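Local coordinates for outer surface protein (Borrelia burgdorferi, PDB 5IZT) that is of unknown function but belongs to a Borrelia family of helical outer surface proteins related to the complement-regulator-binding CRASP-1, at residues Asn250-Leu255 against Glu285-Gly290; Glu271-Glu276 against Lys367-Tyr372; Leu340-Glu345 against Arg385-Glu390. All coordinates share one frame; numbering follows the deposited sequence.

How the contacts relate
Contacts 1 and 2 are buried and contact 3 is partly buried, and their chemistry differs accordingly. Contact 1, near the centre of the chain, uses an aromatic ring, a thioether and a glycine to join helices 243-255 and 280-316. Contact 2 lies toward one end of the chain, about 18 Å from contact 1, centre to centre, and is aliphatic, with leucines, an alanine and a threonine methyl where the C-terminal part of helix 260-274 lies against helix 366-395. That last helix also serves contact 3, where a lysine chain packs against a serine and a buried valine. Arg-343 links contacts 1 and 3 through a probable hydrogen bond to Ala-254 O.

Contact 1. Residues Asn250-Leu255 against Glu285-Gly290; sequences NKFYAL and ELMISG
Met-287, in the modelled conformer, one of two, meets Phe-252 through both its sulfur and its terminal methyl, a Met-aromatic contact that shows how a flexible thioether can follow the shape of a ring. In this conformer the methionine leaves its helix with CG anti to the backbone N (chi1 -180°) and then bends at chi2 and chi3, which lays CE above the centre of the ring, 3.8 Å from the centroid of Phe-252. This is a CH-pi contact almost exactly along the ring normal. SD comes in obliquely instead, 3.4 Å from Phe-252 CD1. Further along, Ser-289 turns back to its own helix: OG bonds to Leu-286 O at 2.8 Å, and that carbonyl also accepts from Gly-290 N, both donors arriving from the same face of its plane. Gly-290 then brings bare backbone to the interface. Leu-255 CD2 lies 3.5 Å from Gly-290 CA and 3.3 Å from Gly-290 O, and the alpha carbons of Phe-252 and Gly-290 are 6.6 Å apart. Helix 322-359 adds Trp-346, which touches Phe-252 and Leu-255 and bonds to Ser-289 OG. Helix 260-274 contributes Phe-266 against the Phe-252 ring, while Met-381 of helix 366-395 touches Ser-289.

Contact 2. Residues Glu271-Glu276 against Lys367-Tyr372; sequences ETLYNE and KSLAEY. Unlike the reference sequence in segment 271-276: Thr-272 (reference Ala).
Leu-273 reaches across to helix 366-395 with one branch, CD2, which settles between Leu-369 and Ala-370. Its CG stands anti to its carbonyl carbon (chi1 -69°), and from there CD2 comes within 3.6 Å of Ala-370 N and 3.8 Å of Ala-370 CB. The same methyl lies 3.9 Å from Leu-369 CG, so a single carbon touches two successive residues of the facing helix, on its backbone as well as its side chains. Leu-369 uses its own CD2 to meet both Leu-273 CD2 and the methyl of Thr-272, a residue that differs from the reference sequence. The side chains of Thr-272 and Leu-369 run nearly perpendicular, meeting through Thr-272 CG2 and Leu-369 CD2 at 3.8 Å. With CG2 anti to the backbone N, the threonine methyl faces the leucine while OG1 lies beside its own backbone and bonds to Ser-268 O. The hydroxyl is thereby satisfied within its own helix, and the interface between these segments is built from apolar contacts without a cross-segment hydrogen bond. Polar ties lie alongside it, Thr-272 O pairing with Ser-366 OG and Leu-273 O with Asn-279 ND2. Such aliphatic packing, with a small alanine allowing a leucine methyl close to the backbone, is characteristic of a helical bundle; here it joins the C-terminal part of helix 260-274 to the beginning of helix 366-395.

Contact 3. Residues Leu340-Glu345 against Arg385-Glu390; sequences LDKRKE and RQSVLE
An antiparallel helix pair within the helical domain brings Lys-342 of helix 322-359 against Ser-387 and Val-388 of helix 366-395; the first of these segments falls in a predicted coiled coil. The short axes run at 161° and approach to 8.7 Å, with Lys-342 and Val-388 nearest by alpha carbon. Lys-342 illustrates how a long charged side chain can serve as apolar packing. Its CG lies anti to the carbonyl carbon (chi1 -65°), and a second bend at chi2 takes the methylenes across Ser-387 before the chain carries its amine past the serine and off the interface. CG lies 3.6 Å from Ser-387 CB. Both CG and CE also come close to Ser-387 OG, apolar-to-polar approaches that depend on the serine conformer given, one of two; in it the hydroxyl bonds to Gln-338 NE2. Deeper in the seam, Val-388 uses only one methyl, CG2, which meets Lys-342 CB at 3.6 Å and Arg-343 N at 3.8 Å. Off the interface, Gln-386 NE2 donates a nearly straight bond of 2.7 Å to Glu-390 OE2, one turn later. Helix 280-316 packs along both partners: Ser-296 touches Val-388 and Leu-389, and Phe-297 forms a cation-pi pair with Arg-343. The arginine also bonds to Gln-294 of that helix and forms a salt bridge with Asp-257, just past helix 243-255, whose last turn it also meets at Ala-254 O.

Contact 1. Residues Asn250-Leu255 against Glu285-Gly290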
loop_
_atom_site.group_PDB
_atom_site.type_symbol
_atom_site.label_atom_id
_atom_site.label_comp_id
_atom_site.label_asym_id
_atom_site.label_seq_id
_atom_site.Cartn_x
_atom_site.Cartn_y
_atom_site.Cartn_z
ATOM N N ASN A 250 0.940 -9.307 -5.844
ATOM C CA ASN A 250 2.262 -8.829 -5.466
ATOM C C ASN A 250 2.237 -7.401 -4.940
ATOM O O ASN A 250 3.168 -7.012 -4.217
ATOM C CB ASN A 250 3.222 -8.973 -6.641
ATOM C CG ASN A 250 3.844 -10.356 -6.693
ATOM O OD1 ASN A 250 3.151 -11.353 -6.880
ATOM N ND2 ASN A 250 5.152 -10.423 -6.502
ATOM N N LYS A 251 1.200 -6.614 -5.259
ATOM C CA LYS A 251 1.086 -5.304 -4.615
ATOM C C LYS A 251 0.822 -5.456 -3.122
ATOM O O LYS A 251 1.312 -4.654 -2.320
ATOM C CB LYS A 251 -0.019 -4.476 -5.266
ATOM C CG LYS A 251 0.155 -4.354 -6.784
ATOM C CD LYS A 251 0.481 -2.980 -7.215
ATOM C CE LYS A 251 0.698 -2.935 -8.731
ATOM N NZ LYS A 251 2.150 -2.880 -9.054
ATOM N N PHE A 252 0.010 -6.448 -2.727
ATOM C CA PHE A 252 -0.176 -6.689 -1.296
ATOM C C PHE A 252 1.122 -7.158 -0.652
ATOM O O PHE A 252 1.455 -6.742 0.467
ATOM C CB PHE A 252 -1.280 -7.719 -1.027
ATOM C CG PHE A 252 -1.514 -7.938 0.437
ATOM C CD1 PHE A 252 -2.167 -6.959 1.200
ATOM C CD2 PHE A 252 -1.028 -9.077 1.072
ATOM C CE1 PHE A 252 -2.356 -7.133 2.569
ATOM C CE2 PHE A 252 -1.207 -9.261 2.462
ATOM C CZ PHE A 252 -1.882 -8.290 3.203
ATOM N N TYR A 253 1.861 -8.032 -1.326
ATOM C CA TYR A 253 3.155 -8.467 -0.781
ATOM C C TYR A 253 4.110 -7.292 -0.645
ATOM O O TYR A 253 4.883 -7.212 0.324
ATOM C CB TYR A 253 3.768 -9.553 -1.666
ATOM C CG TYR A 253 2.857 -10.745 -1.889
ATOM C CD1 TYR A 253 1.913 -11.108 -0.934
ATOM C CD2 TYR A 253 2.918 -11.487 -3.075
ATOM C CE1 TYR A 253 1.047 -12.186 -1.144
ATOM C CE2 TYR A 253 2.047 -12.586 -3.291
ATOM C CZ TYR A 253 1.130 -12.925 -2.325
ATOM O OH TYR A 253 0.278 -14.006 -2.527
ATOM N N ALA A 254 4.079 -6.371 -1.616
ATOM C CA ALA A 254 4.931 -5.188 -1.563
ATOM C C ALA A 254 4.542 -4.266 -0.414
ATOM O O ALA A 254 5.411 -3.647 0.213
ATOM C CB ALA A 254 4.863 -4.435 -2.888
ATOM N N LEU A 255 3.240 -4.148 -0.142
ATOM C CA LEU A 255 2.770 -3.354 0.987
ATOM C C LEU A 255 3.331 -3.876 2.306
ATOM O O LEU A 255 3.636 -3.091 3.220
ATOM C CB LEU A 255 1.238 -3.376 1.015
ATOM C CG LEU A 255 0.556 -2.746 2.222
ATOM C CD1 LEU A 255 0.869 -1.243 2.317
ATOM C CD2 LEU A 255 -0.953 -3.014 2.119
ATOM N N GLU A 285 -13.138 -5.518 2.715
ATOM C CA GLU A 285 -12.747 -4.152 3.070
ATOM C C GLU A 285 -11.289 -4.090 3.525
ATOM O O GLU A 285 -10.577 -3.135 3.193
ATOM C CB GLU A 285 -13.653 -3.577 4.162
ATOM C CG GLU A 285 -15.129 -3.394 3.790
ATOM C CD GLU A 285 -15.902 -2.589 4.853
ATOM O OE1 GLU A 285 -16.315 -3.161 5.883
ATOM O OE2 GLU A 285 -16.061 -1.358 4.670
ATOM N N LEU A 286 -10.830 -5.072 4.314
ATOM C CA LEU A 286 -9.441 -5.052 4.775
ATOM C C LEU A 286 -8.481 -5.145 3.602
ATOM O O LEU A 286 -7.531 -4.358 3.498
ATOM C CB LEU A 286 -9.154 -6.194 5.763
ATOM C CG LEU A 286 -9.874 -6.092 7.114
ATOM C CD1 LEU A 286 -9.748 -7.420 7.850
ATOM C CD2 LEU A 286 -9.289 -4.952 7.939
ATOM N N MET A 287 -8.703 -6.117 2.711
ATOM C CA MET A 287 -7.771 -6.302 1.601
ATOM C C MET A 287 -7.850 -5.141 0.616
ATOM O O MET A 287 -6.818 -4.692 0.097
ATOM C CB MET A 287 -8.039 -7.629 0.886
ATOM C CG MET A 287 -7.077 -7.862 -0.288
ATOM S SD MET A 287 -5.321 -7.858 0.185
ATOM C CE MET A 287 -5.221 -9.345 1.196
ATOM N N ILE A 288 -9.058 -4.638 0.345
ATOM C CA ILE A 288 -9.181 -3.491 -0.554
ATOM C C ILE A 288 -8.429 -2.290 0.016
ATOM O O ILE A 288 -7.799 -1.527 -0.728
ATOM C CB ILE A 288 -10.668 -3.164 -0.813
ATOM C CG1 ILE A 288 -11.290 -4.182 -1.768
ATOM C CG2 ILE A 288 -10.831 -1.726 -1.362
ATOM C CD1 ILE A 288 -12.810 -4.067 -1.893
ATOM N N SER A 289 -8.485 -2.093 1.338
ATOM C CA SER A 289 -7.789 -0.949 1.922
ATOM C C SER A 289 -6.287 -1.083 1.750
ATOM O O SER A 289 -5.594 -0.080 1.561
ATOM C CB SER A 289 -8.136 -0.771 3.406
ATOM O OG SER A 289 -7.445 -1.702 4.244
ATOM N N GLY A 290 -5.762 -2.300 1.805
ATOM C CA GLY A 290 -4.330 -2.478 1.637
ATOM C C GLY A 290 -3.908 -2.355 0.186
ATOM O O GLY A 290 -2.972 -1.619 -0.144
#

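Contact 2. Residues Glu271-Glu276 against Lys367-Tyr372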
loop_
_atom_site.group_PDB
_atom_site.type_symbol
_atom_site.label_atom_id
_atom_site.label_comp_id
_atom_site.label_asym_id
_atom_site.label_seq_id
_atom_site.Cartn_x
_atom_site.Cartn_y
_atom_site.Cartn_z
ATOM N N GLU A 271 -7.803 -16.371 6.794
ATOM C CA GLU A 271 -8.361 -17.713 6.707
ATOM C C GLU A 271 -9.296 -17.985 7.873
ATOM O O GLU A 271 -10.403 -18.488 7.679
ATOM C CB GLU A 271 -7.243 -18.764 6.687
ATOM C CG GLU A 271 -7.809 -20.199 6.640
ATOM C CD GLU A 271 -6.709 -21.241 6.545
ATOM O OE1 GLU A 271 -5.865 -21.298 7.461
ATOM O OE2 GLU A 271 -6.663 -21.965 5.534
ATOM N N THR A 272 -8.883 -17.612 9.091
ATOM C CA THR A 272 -9.753 -17.763 10.255
ATOM C C THR A 272 -11.049 -16.982 10.082
ATOM O O THR A 272 -12.145 -17.506 10.335
ATOM C CB THR A 272 -9.022 -17.313 11.523
ATOM O OG1 THR A 272 -7.929 -18.207 11.787
ATOM C CG2 THR A 272 -9.978 -17.313 12.722
ATOM N N LEU A 273 -10.944 -15.713 9.673
ATOM C CA LEU A 273 -12.145 -14.905 9.445
ATOM C C LEU A 273 -13.060 -15.532 8.404
ATOM O O LEU A 273 -14.289 -15.425 8.496
ATOM C CB LEU A 273 -11.756 -13.496 8.994
ATOM C CG LEU A 273 -11.087 -12.586 10.022
ATOM C CD1 LEU A 273 -10.684 -11.300 9.329
ATOM C CD2 LEU A 273 -12.058 -12.309 11.169
ATOM N N TYR A 274 -12.480 -16.151 7.376
ATOM C CA TYR A 274 -13.267 -16.654 6.254
ATOM C C TYR A 274 -14.181 -17.809 6.644
ATOM O O TYR A 274 -15.165 -18.067 5.935
ATOM C CB TYR A 274 -12.299 -17.067 5.145
ATOM C CG TYR A 274 -12.928 -17.495 3.839
ATOM C CD1 TYR A 274 -13.253 -16.568 2.847
ATOM C CD2 TYR A 274 -13.209 -18.842 3.612
ATOM C CE1 TYR A 274 -13.811 -16.984 1.640
ATOM C CE2 TYR A 274 -13.779 -19.267 2.433
ATOM C CZ TYR A 274 -14.086 -18.347 1.451
ATOM O OH TYR A 274 -14.656 -18.829 0.286
ATOM N N ASN A 275 -13.912 -18.444 7.793
ATOM C CA ASN A 275 -14.699 -19.577 8.285
ATOM C C ASN A 275 -16.180 -19.249 8.442
ATOM O O ASN A 275 -17.022 -20.157 8.369
ATOM C CB ASN A 275 -14.143 -20.037 9.631
ATOM C CG ASN A 275 -12.850 -20.790 9.493
ATOM O OD1 ASN A 275 -12.581 -21.376 8.451
ATOM N ND2 ASN A 275 -12.056 -20.815 10.559
ATOM N N GLU A 276 -16.518 -17.984 8.707
ATOM C CA GLU A 276 -17.910 -17.548 8.837
ATOM C C GLU A 276 -18.197 -16.571 7.709
ATOM O O GLU A 276 -17.473 -15.580 7.555
ATOM C CB GLU A 276 -18.152 -16.862 10.188
ATOM C CG GLU A 276 -17.812 -17.699 11.408
ATOM C CD GLU A 276 -18.892 -18.684 11.744
ATOM O OE1 GLU A 276 -19.970 -18.615 11.118
ATOM O OE2 GLU A 276 -18.671 -19.517 12.645
ATOM N N LYS A 367 -16.048 -15.183 14.878
ATOM C CA LYS A 367 -16.944 -14.033 15.023
ATOM C C LYS A 367 -16.363 -12.970 15.957
ATOM O O LYS A 367 -16.425 -11.770 15.658
ATOM C CB LYS A 367 -18.314 -14.495 15.528
ATOM N N SER A 368 -15.808 -13.390 17.095
ATOM C CA SER A 368 -15.230 -12.437 18.039
ATOM C C SER A 368 -14.056 -11.711 17.416
ATOM O O SER A 368 -13.879 -10.505 17.623
ATOM C CB SER A 368 -14.785 -13.153 19.314
ATOM O OG SER A 368 -15.830 -13.924 19.867
ATOM N N LEU A 369 -13.231 -12.439 16.659
ATOM C CA LEU A 369 -12.110 -11.822 15.962
ATOM C C LEU A 369 -12.579 -10.778 14.954
ATOM O O LEU A 369 -11.977 -9.702 14.843
ATOM C CB LEU A 369 -11.284 -12.905 15.274
ATOM C CG LEU A 369 -10.049 -12.483 14.495
ATOM C CD1 LEU A 369 -9.023 -11.873 15.436
ATOM C CD2 LEU A 369 -9.480 -13.697 13.770
ATOM N N ALA A 370 -13.650 -11.073 14.203
ATOM C CA ALA A 370 -14.133 -10.104 13.222
ATOM C C ALA A 370 -14.604 -8.828 13.900
ATOM O O ALA A 370 -14.309 -7.725 13.440
ATOM C CB ALA A 370 -15.260 -10.701 12.378
ATOM N N GLU A 371 -15.369 -8.961 14.982
ATOM C CA GLU A 371 -15.838 -7.786 15.710
ATOM C C GLU A 371 -14.673 -6.975 16.257
ATOM O O GLU A 371 -14.661 -5.740 16.168
ATOM C CB GLU A 371 -16.765 -8.228 16.848
ATOM C CG GLU A 371 -17.293 -7.101 17.732
ATOM C CD GLU A 371 -18.604 -6.517 17.237
ATOM O OE1 GLU A 371 -18.896 -6.630 16.029
ATOM O OE2 GLU A 371 -19.345 -5.943 18.064
ATOM N N TYR A 372 -13.696 -7.654 16.854
ATOM C CA TYR A 372 -12.532 -6.972 17.421
ATOM C C TYR A 372 -11.783 -6.178 16.357
ATOM O O TYR A 372 -11.444 -5.001 16.560
ATOM C CB TYR A 372 -11.598 -8.003 18.058
ATOM C CG TYR A 372 -10.380 -7.400 18.720
ATOM C CD1 TYR A 372 -10.458 -6.924 20.027
ATOM C CD2 TYR A 372 -9.176 -7.267 18.043
ATOM C CE1 TYR A 372 -9.358 -6.363 20.653
ATOM C CE2 TYR A 372 -8.071 -6.691 18.657
ATOM C CZ TYR A 372 -8.179 -6.247 19.965
ATOM O OH TYR A 372 -7.107 -5.680 20.600
#

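Contact 3. Residues Leu340-Glu345 against Arg385-Glu390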
loop_
_atom_site.group_PDB
_atom_site.type_symbol
_atom_site.label_atom_id
_atom_site.label_comp_id
_atom_site.label_asym_id
_atom_site.label_seq_id
_atom_site.Cartn_x
_atom_site.Cartn_y
_atom_site.Cartn_z
ATOM N N LEU A 340 4.366 8.393 2.314
ATOM C CA LEU A 340 5.214 7.464 3.058
ATOM C C LEU A 340 4.669 7.231 4.456
ATOM O O LEU A 340 4.662 6.096 4.958
ATOM C CB LEU A 340 6.641 8.003 3.137
ATOM C CG LEU A 340 7.428 7.851 1.848
ATOM C CD1 LEU A 340 8.710 8.699 1.939
ATOM C CD2 LEU A 340 7.749 6.368 1.666
ATOM N N ASP A 341 4.222 8.300 5.107
ATOM C CA ASP A 341 3.749 8.188 6.480
ATOM C C ASP A 341 2.433 7.424 6.560
ATOM O O ASP A 341 2.212 6.641 7.498
ATOM C CB ASP A 341 3.581 9.581 7.074
ATOM C CG ASP A 341 2.924 9.550 8.436
ATOM O OD1 ASP A 341 3.569 9.074 9.393
ATOM O OD2 ASP A 341 1.765 9.995 8.548
ATOM N N LYS A 342 1.532 7.652 5.603
ATOM C CA LYS A 342 0.240 6.974 5.666
ATOM C C LYS A 342 0.329 5.539 5.170
ATOM O O LYS A 342 -0.394 4.673 5.684
ATOM C CB LYS A 342 -0.814 7.766 4.895
ATOM C CG LYS A 342 -1.100 9.123 5.509
ATOM C CD LYS A 342 -1.684 8.972 6.907
ATOM C CE LYS A 342 -1.969 10.323 7.563
ATOM N NZ LYS A 342 -2.646 10.111 8.888
ATOM N N ARG A 343 1.232 5.242 4.228
ATOM C CA ARG A 343 1.462 3.838 3.904
ATOM C C ARG A 343 2.036 3.112 5.113
ATOM O O ARG A 343 1.624 1.986 5.426
ATOM C CB ARG A 343 2.386 3.691 2.687
ATOM C CG ARG A 343 2.735 2.229 2.353
ATOM C CD ARG A 343 3.647 2.082 1.135
ATOM N NE ARG A 343 4.198 0.724 0.998
ATOM C CZ ARG A 343 5.267 0.284 1.652
ATOM N NH1 ARG A 343 5.909 1.087 2.504
ATOM N NH2 ARG A 343 5.697 -0.961 1.466
ATOM N N LYS A 344 2.978 3.753 5.820
ATOM C CA LYS A 344 3.516 3.167 7.047
ATOM C C LYS A 344 2.428 2.986 8.102
ATOM O O LYS A 344 2.451 2.013 8.868
ATOM C CB LYS A 344 4.650 4.037 7.599
ATOM N N GLU A 345 1.473 3.922 8.175
ATOM C CA GLU A 345 0.389 3.785 9.148
ATOM C C GLU A 345 -0.460 2.542 8.890
ATOM O O GLU A 345 -0.862 1.854 9.842
ATOM C CB GLU A 345 -0.478 5.044 9.165
ATOM C CG GLU A 345 -1.592 5.031 10.204
ATOM C CD GLU A 345 -1.093 4.854 11.630
ATOM O OE1 GLU A 345 0.101 5.118 11.890
ATOM O OE2 GLU A 345 -1.908 4.460 12.497
ATOM N N ARG A 385 -5.636 4.522 3.790
ATOM C CA ARG A 385 -5.791 4.374 2.344
ATOM C C ARG A 385 -6.294 5.666 1.723
ATOM O O ARG A 385 -5.758 6.131 0.714
ATOM C CB ARG A 385 -6.753 3.226 2.018
ATOM C CG ARG A 385 -6.873 2.897 0.506
ATOM C CD ARG A 385 -7.872 3.792 -0.249
ATOM N NE ARG A 385 -7.909 3.502 -1.683
ATOM C CZ ARG A 385 -6.992 3.909 -2.557
ATOM N NH1 ARG A 385 -5.954 4.621 -2.144
ATOM N NH2 ARG A 385 -7.108 3.598 -3.842
ATOM N N GLN A 386 -7.342 6.242 2.306
ATOM C CA GLN A 386 -7.922 7.474 1.788
ATOM C C GLN A 386 -6.922 8.621 1.825
ATOM O O GLN A 386 -6.910 9.475 0.930
ATOM C CB GLN A 386 -9.177 7.812 2.600
ATOM C CG GLN A 386 -9.858 9.116 2.237
ATOM C CD GLN A 386 -10.501 9.082 0.869
ATOM O OE1 GLN A 386 -10.812 8.012 0.343
ATOM N NE2 GLN A 386 -10.708 10.257 0.283
ATOM N N SER A 387 -6.068 8.659 2.848
ATOM C CA SER A 387 -5.096 9.744 2.941
ATOM C C SER A 387 -4.049 9.643 1.840
ATOM O O SER A 387 -3.616 10.669 1.290
ATOM C CB SER A 387 -4.423 9.745 4.310
ATOM O OG SER A 387 -3.597 10.884 4.452
ATOM N N VAL A 388 -3.614 8.422 1.516
ATOM C CA VAL A 388 -2.650 8.262 0.425
ATOM C C VAL A 388 -3.288 8.679 -0.894
ATOM O O VAL A 388 -2.674 9.380 -1.710
ATOM C CB VAL A 388 -2.124 6.812 0.364
ATOM C CG1 VAL A 388 -1.226 6.634 -0.866
ATOM C CG2 VAL A 388 -1.319 6.468 1.627
ATOM N N LEU A 389 -4.542 8.270 -1.099
ATOM C CA LEU A 389 -5.299 8.636 -2.293
ATOM C C LEU A 389 -5.448 10.150 -2.428
ATOM O O LEU A 389 -5.273 10.710 -3.517
ATOM C CB LEU A 389 -6.673 7.960 -2.240
ATOM C CG LEU A 389 -7.610 8.326 -3.387
ATOM C CD1 LEU A 389 -6.954 7.879 -4.681
ATOM C CD2 LEU A 389 -8.986 7.696 -3.205
ATOM N N GLU A 390 -5.809 10.829 -1.335
ATOM C CA GLU A 390 -5.961 12.278 -1.401
ATOM C C GLU A 390 -4.634 12.965 -1.703
ATOM O O GLU A 390 -4.588 13.933 -2.469
ATOM C CB GLU A 390 -6.571 12.796 -0.098
ATOM C CG GLU A 390 -8.026 12.373 0.073
ATOM C CD GLU A 390 -8.615 12.748 1.423
ATOM O OE1 GLU A 390 -7.895 13.353 2.247
ATOM O OE2 GLU A 390 -9.797 12.418 1.662
#